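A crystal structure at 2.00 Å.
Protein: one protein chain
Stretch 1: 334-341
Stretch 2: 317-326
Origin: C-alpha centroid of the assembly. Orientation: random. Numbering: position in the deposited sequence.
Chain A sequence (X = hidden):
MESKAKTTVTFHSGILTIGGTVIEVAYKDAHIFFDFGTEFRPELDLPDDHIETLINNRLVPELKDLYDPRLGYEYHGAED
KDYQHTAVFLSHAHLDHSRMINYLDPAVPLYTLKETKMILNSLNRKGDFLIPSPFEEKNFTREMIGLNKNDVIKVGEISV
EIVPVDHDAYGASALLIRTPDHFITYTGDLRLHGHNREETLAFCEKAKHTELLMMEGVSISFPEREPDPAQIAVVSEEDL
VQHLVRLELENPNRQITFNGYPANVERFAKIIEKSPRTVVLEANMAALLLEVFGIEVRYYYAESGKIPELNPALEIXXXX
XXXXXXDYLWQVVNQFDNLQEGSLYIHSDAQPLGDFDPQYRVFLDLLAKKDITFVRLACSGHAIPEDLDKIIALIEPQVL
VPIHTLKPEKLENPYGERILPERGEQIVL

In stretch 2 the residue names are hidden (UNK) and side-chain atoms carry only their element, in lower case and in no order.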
# COMPACT_ATOMS: atom_id res chain seq x y z
N ASN A 334 -20.11 -7.70 2.46
CA ASN A 334 -20.70 -8.12 3.71
C ASN A 334 -22.01 -8.88 3.46
O ASN A 334 -22.33 -9.19 2.33
CB ASN A 334 -20.94 -6.93 4.66
CG ASN A 334 -21.94 -5.91 4.10
OD1 ASN A 334 -22.55 -6.11 3.04
ND2 ASN A 334 -22.13 -4.81 4.83
N GLN A 335 -22.75 -9.16 4.53
CA GLN A 335 -23.97 -9.99 4.48
C GLN A 335 -23.77 -11.25 3.67
O GLN A 335 -24.57 -11.54 2.78
CB GLN A 335 -25.17 -9.19 3.94
CG GLN A 335 -25.64 -8.11 4.89
CD GLN A 335 -27.03 -7.60 4.52
OE1 GLN A 335 -28.05 -8.29 4.72
NE2 GLN A 335 -27.08 -6.41 3.94
N PHE A 336 -22.71 -12.00 3.94
CA PHE A 336 -22.39 -13.16 3.09
C PHE A 336 -23.45 -14.26 3.23
O PHE A 336 -23.56 -15.12 2.37
CB PHE A 336 -20.96 -13.70 3.35
CG PHE A 336 -19.88 -12.78 2.87
CD1 PHE A 336 -19.31 -12.97 1.63
CD2 PHE A 336 -19.45 -11.72 3.66
CE1 PHE A 336 -18.29 -12.11 1.18
CE2 PHE A 336 -18.44 -10.84 3.20
CZ PHE A 336 -17.88 -11.03 1.98
N ASP A 337 -24.23 -14.19 4.32
CA ASP A 337 -25.30 -15.19 4.59
C ASP A 337 -26.43 -15.09 3.56
O ASP A 337 -27.27 -15.99 3.46
CB ASP A 337 -25.77 -15.07 6.05
CG ASP A 337 -26.83 -16.11 6.44
OD1 ASP A 337 -26.58 -17.34 6.27
OD2 ASP A 337 -27.90 -15.69 6.95
N ASN A 338 -26.42 -14.03 2.74
CA ASN A 338 -27.46 -13.85 1.70
C ASN A 338 -27.11 -14.41 0.33
O ASN A 338 -27.97 -14.46 -0.56
CB ASN A 338 -27.82 -12.37 1.55
CG ASN A 338 -28.59 -11.85 2.75
OD1 ASN A 338 -29.33 -12.59 3.39
ND2 ASN A 338 -28.42 -10.58 3.05
N LEU A 339 -25.86 -14.83 0.15
CA LEU A 339 -25.41 -15.37 -1.12
C LEU A 339 -26.08 -16.71 -1.31
O LEU A 339 -26.45 -17.36 -0.34
CB LEU A 339 -23.88 -15.55 -1.13
CG LEU A 339 -22.98 -14.31 -1.10
CD1 LEU A 339 -21.52 -14.71 -1.04
CD2 LEU A 339 -23.24 -13.40 -2.30
N GLN A 340 -26.21 -17.12 -2.56
CA GLN A 340 -26.88 -18.36 -2.84
C GLN A 340 -26.02 -19.57 -2.52
O GLN A 340 -24.80 -19.57 -2.72
CB GLN A 340 -27.29 -18.40 -4.30
CG GLN A 340 -28.13 -17.23 -4.72
CD GLN A 340 -28.27 -17.15 -6.22
OE1 GLN A 340 -28.05 -18.14 -6.93
NE2 GLN A 340 -28.63 -15.98 -6.71
N GLU A 341 -26.69 -20.61 -2.00
CA GLU A 341 -26.10 -21.93 -1.86
C GLU A 341 -25.63 -22.44 -3.22
O GLU A 341 -26.37 -22.37 -4.22
CB GLU A 341 -27.12 -22.88 -1.22
CG GLU A 341 -26.62 -24.27 -0.91
CD GLU A 341 -27.37 -24.93 0.25
OE1 GLU A 341 -27.99 -24.20 1.08
OE2 GLU A 341 -27.33 -26.19 0.33
N UNK A 317 -30.35 -2.43 -7.65
CA UNK A 317 -30.76 -2.76 -6.27
C UNK A 317 -30.05 -4.02 -5.77
O UNK A 317 -29.90 -4.99 -6.51
c UNK A 317 -31.48 -2.48 -8.60
c UNK A 317 -32.26 -3.03 -6.39
c UNK A 317 -32.67 -2.36 -7.70
N UNK A 318 -29.58 -3.97 -4.52
CA UNK A 318 -29.02 -5.14 -3.86
C UNK A 318 -29.91 -6.40 -4.02
O UNK A 318 -29.42 -7.50 -4.29
c UNK A 318 -27.29 -8.02 0.09
c UNK A 318 -27.14 -6.69 -1.90
c UNK A 318 -28.27 -5.96 -1.53
c UNK A 318 -28.90 -6.27 -0.32
c UNK A 318 -26.64 -7.72 -1.10
c UNK A 318 -28.41 -7.31 0.49
o UNK A 318 -26.81 -9.03 0.88
c UNK A 318 -28.79 -4.82 -2.38
N UNK A 319 -31.21 -6.20 -3.85
CA UNK A 319 -32.23 -7.26 -3.98
C UNK A 319 -32.15 -7.97 -5.34
O UNK A 319 -32.28 -9.20 -5.42
c UNK A 319 -33.62 -6.63 -3.74
c UNK A 319 -34.74 -7.64 -3.78
o UNK A 319 -34.68 -8.63 -3.01
o UNK A 319 -35.69 -7.44 -4.58
N UNK A 320 -31.93 -7.20 -6.41
CA UNK A 320 -31.73 -7.75 -7.75
C UNK A 320 -30.43 -8.56 -7.88
O UNK A 320 -30.41 -9.63 -8.47
c UNK A 320 -31.78 -6.63 -8.83
o UNK A 320 -32.99 -5.89 -8.68
c UNK A 320 -31.72 -7.19 -10.25
N UNK A 321 -29.35 -8.05 -7.30
CA UNK A 321 -28.08 -8.76 -7.34
C UNK A 321 -28.17 -10.13 -6.69
O UNK A 321 -27.61 -11.12 -7.20
c UNK A 321 -25.55 -5.91 -6.59
c UNK A 321 -25.93 -7.15 -7.38
c UNK A 321 -27.01 -7.93 -6.63
c UNK A 321 -26.18 -6.89 -8.90
N UNK A 322 -28.88 -10.19 -5.56
CA UNK A 322 -29.00 -11.43 -4.80
C UNK A 322 -29.68 -12.53 -5.61
O UNK A 322 -29.38 -13.70 -5.41
c UNK A 322 -27.66 -11.09 -2.02
c UNK A 322 -29.93 -10.32 -1.19
c UNK A 322 -29.01 -10.41 -2.39
c UNK A 322 -29.73 -11.19 -3.48
N UNK A 323 -30.56 -12.15 -6.54
CA UNK A 323 -31.31 -13.12 -7.36
C UNK A 323 -30.54 -13.59 -8.60
O UNK A 323 -30.94 -14.56 -9.24
c UNK A 323 -34.88 -11.54 -7.14
c UNK A 323 -32.66 -12.53 -7.79
c UNK A 323 -35.64 -10.79 -6.05
n UNK A 323 -36.56 -9.75 -6.66
c UNK A 323 -33.61 -12.22 -6.62
N UNK A 324 -29.45 -12.91 -8.94
CA UNK A 324 -28.79 -13.15 -10.22
C UNK A 324 -28.01 -14.47 -10.30
O UNK A 324 -27.36 -14.88 -9.34
c UNK A 324 -27.90 -11.98 -10.63
o UNK A 324 -25.90 -12.48 -11.84
o UNK A 324 -27.77 -12.37 -12.98
c UNK A 324 -27.13 -12.28 -11.91
N UNK A 325 -28.07 -15.11 -11.46
CA UNK A 325 -27.31 -16.32 -11.75
C UNK A 325 -26.61 -16.27 -13.09
O UNK A 325 -25.83 -17.17 -13.43
c UNK A 325 -28.38 -20.36 -10.17
n UNK A 325 -29.01 -21.68 -9.83
c UNK A 325 -29.41 -19.25 -10.25
c UNK A 325 -28.23 -17.55 -11.70
c UNK A 325 -28.76 -17.87 -10.31
N UNK A 326 -26.86 -15.23 -13.87
CA UNK A 326 -26.35 -15.22 -15.25
C UNK A 326 -25.72 -13.92 -15.72
O UNK A 326 -24.83 -13.96 -16.57
c UNK A 326 -27.47 -15.58 -16.26
c UNK A 326 -28.00 -16.99 -16.00
o UNK A 326 -28.53 -14.63 -16.16
O HOH W 1 -24.29 -9.61 0.26

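Position 317 has three side-chain carbons that close a ring onto its own backbone nitrogen, which makes it Pro317. It stands at the N-cap position, right before the helix, and touches nothing on stretch 1. A proline suits this place because its ring nitrogen has no hydrogen to give, and the first turn of a helix asks none of it; its O accepts from the N of position 321 at 3.2 Å.

At position 318 one carbon leads to a ring of six carbons bearing a single oxygen, the pattern of Tyr318. CA-to-CB points toward stretch 1, and the long, rigid ring carries OH to Asn338, whose ND2 donates to it at 3.1 Å, near the ring plane. The CB of Gln335 lies 3.5 Å from OH of Tyr318. Water 1 is also hydrogen-bonded to Tyr318 OH, at 2.7 Å, and donates to Asn334 O at 2.9 Å, so the phenol gains a second, indirect link to stretch 1.

Position 319 shows two carbons, the second carrying two oxygens: Asp319. It is exposed and out of reach of stretch 1, where a carboxylate can remain solvated.

At 320 a single carbon carries one oxygen and one carbon, so the residue is Thr320, also beyond reach of stretch 1.

Position 321 has four carbons forked at the second, Leu321. It is buried but does not touch stretch 1; a wholly apolar side chain fits a place without solvent.

Position 322 repeats the four forked carbons and is Leu322. Its CA-to-CB bond points sideways, yet the end of the side chain comes nearer, and CD2 packs 3.8 Å from Asn338 CB and 3.7 Å from Asn338 O. Its backbone O matters as well, accepting from Gln340 NE2 at 2.7 Å.

At 323 four carbons in a row end in nitrogen: Lys323. CA-to-CB points away from stretch 1, and the extended chain reaches back along the helix to form a salt bridge, NZ of Lys323 to OD2 of Asp319 at 3.2 Å.

Position 324 has two carbons, the second with two oxygens, and is Asp324. Its OD1 accepts from the N of position 326 at 3.1 Å, and both carboxylate oxygens find further partners elsewhere in the structure, as a buried acid needs, while its backbone O receives a weak hydrogen bond from Gln340 NE2 at 3.1 Å.

Position 325 again shows four carbons in a row and a terminal nitrogen, Lys325. Its aliphatic part serves here, with CG 3.5 Å from Gln340 OE1.

Position 326, one carbon carrying an oxygen and a carbon, is Thr326, exposed and out of reach of stretch 1.

The contact is small, burying 326 Å², and its direct hydrogen bonds all have donors on stretch 1. Asn338 binds the phenol, and the amide of Gln340 donates to two backbone carbonyls, O of Leu322 and O of Asp324, the second bond weak. Between these polar points, Leu322 packs against Asn338.

Stretch 2 (317-326) PYDTLLKDKT
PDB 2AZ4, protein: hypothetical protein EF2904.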